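Local coordinates for variable region-containing chitin-binding protein 3 (Branchiostoma floridae, PDB 1XT5), which probably binds and hydrolyses chitin as a full-length protein, this piece being the immunoglobulin V-type domain of an immune-type receptor, at residues A[98-101]-A[102-105]. Numbering follows the deposited sequence.
Sequences HVHP and QDGG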
loop_
_atom_site.group_PDB
_atom_site.type_symbol
_atom_site.label_atom_id
_atom_site.label_comp_id
_atom_site.label_asym_id
_atom_site.label_seq_id
_atom_site.Cartn_x
_atom_site.Cartn_y
_atom_site.Cartn_z
ATOM N N HIS A 98 16.630 -0.953 3.040
ATOM C CA HIS A 98 17.377 -1.878 3.918
ATOM C C HIS A 98 16.666 -3.240 4.001
ATOM O O HIS A 98 16.393 -3.747 5.090
ATOM C CB HIS A 98 17.572 -1.320 5.309
ATOM C CG HIS A 98 18.309 -0.071 5.298
ATOM N ND1 HIS A 98 19.672 -0.012 5.201
ATOM C CD2 HIS A 98 17.837 1.198 5.421
ATOM C CE1 HIS A 98 20.003 1.268 5.215
ATOM N NE2 HIS A 98 18.947 2.045 5.368
ATOM N N VAL A 99 16.338 -3.808 2.830
ATOM C CA VAL A 99 15.530 -5.006 2.807
ATOM C C VAL A 99 16.187 -6.150 3.552
ATOM O O VAL A 99 17.350 -6.489 3.348
ATOM C CB VAL A 99 15.186 -5.378 1.342
ATOM C CG1 VAL A 99 14.601 -6.741 1.257
ATOM C CG2 VAL A 99 14.260 -4.340 0.736
ATOM N N HIS A 100 15.424 -6.758 4.455
ATOM C CA HIS A 100 15.931 -7.878 5.264
ATOM C C HIS A 100 15.619 -9.208 4.604
ATOM O O HIS A 100 14.695 -9.314 3.826
ATOM C CB HIS A 100 15.259 -7.874 6.635
ATOM C CG HIS A 100 15.654 -6.752 7.535
ATOM N ND1 HIS A 100 15.757 -5.434 7.125
ATOM C CD2 HIS A 100 15.994 -6.762 8.843
ATOM C CE1 HIS A 100 16.144 -4.713 8.191
ATOM N NE2 HIS A 100 16.289 -5.498 9.275
ATOM N N PRO A 101 16.389 -10.211 4.920
ATOM C CA PRO A 101 16.069 -11.565 4.356
ATOM C C PRO A 101 14.598 -11.954 4.494
ATOM O O PRO A 101 13.897 -12.405 3.541
ATOM C CB PRO A 101 17.008 -12.476 5.112
ATOM C CG PRO A 101 18.180 -11.639 5.485
ATOM C CD PRO A 101 17.583 -10.255 5.760
ATOM N N GLN A 102 14.025 -11.705 5.671
ATOM C CA GLN A 102 12.642 -12.128 5.898
ATOM C C GLN A 102 11.636 -11.112 5.407
ATOM O O GLN A 102 10.438 -11.377 5.637
ATOM C CB GLN A 102 12.441 -12.354 7.383
ATOM C CG GLN A 102 13.318 -13.499 7.861
ATOM C CD GLN A 102 13.514 -14.682 6.942
ATOM O OE1 GLN A 102 14.564 -15.017 6.360
ATOM N NE2 GLN A 102 12.422 -15.407 6.777
ATOM N N ASP A 103 12.051 -10.077 4.742
ATOM C CA ASP A 103 11.102 -9.216 4.078
ATOM C C ASP A 103 10.509 -9.868 2.837
ATOM O O ASP A 103 9.509 -9.374 2.310
ATOM C CB ASP A 103 11.710 -7.869 3.686
ATOM C CG ASP A 103 11.967 -6.892 4.796
ATOM O OD1 ASP A 103 11.432 -7.055 5.902
ATOM O OD2 ASP A 103 12.762 -5.970 4.546
ATOM N N GLY A 104 11.072 -10.980 2.308
ATOM C CA GLY A 104 10.393 -11.655 1.220
ATOM C C GLY A 104 9.024 -12.099 1.626
ATOM O O GLY A 104 8.752 -12.460 2.779
ATOM N N GLY A 105 8.100 -12.098 0.665
ATOM C CA GLY A 105 6.746 -12.467 0.957
ATOM C C GLY A 105 5.770 -11.760 0.058
ATOM O O GLY A 105 6.102 -11.408 -1.086
#
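Asp-103 reaches back over the turn to His-100, and its side chain, followed atom by atom, illustrates how an immunoglobulin V domain fastens the loop between strands 94-96 and 105-112. CB starts the path 3.3 Å from His-100 O, with CG1 of Val-99 on its flank at 3.9 Å. At chi1 -73° the next carbon, CG, stands beside the residue's own N and opposite its carbonyl carbon, which turns the carboxylate back toward the preceding residues. Of the two oxygens, OD1 passes 4.0 Å from CB of His-100, and OD2 accepts the backbone N-H of His-100 at 2.8 Å in a nearly straight bond (170°). That donor comes from above the carboxylate plane rather than within it. OD2 also lies 3.4 Å from CA of Val-99, and it forms a salt bridge with Arg-83, so one buried oxygen meets both a peptide N-H and a charge, which probably stabilises its negative form.

The backbone answers in the reverse direction: Asp-103 N donates to His-100 O at 2.9 Å. The Asp-103 carboxylate thus takes the N-H of His-100, just ahead of the short 3-10 turn that Pro-101 begins, while the carbonyl O of His-100 takes the N-H of Asp-103. A weak bond from Gly-104 N to Pro-101 O follows. His-100 turns its ring toward the residues before it, where ND1 donates to the O of His-98.

The hydroxyl of Tyr-107, on strand 105-112, donates to Asp-103 O, the tyrosine corner of immunoglobulin domains, and the whole turn bridges strands 94-96 and 105-112, joining the two sheets of the sandwich.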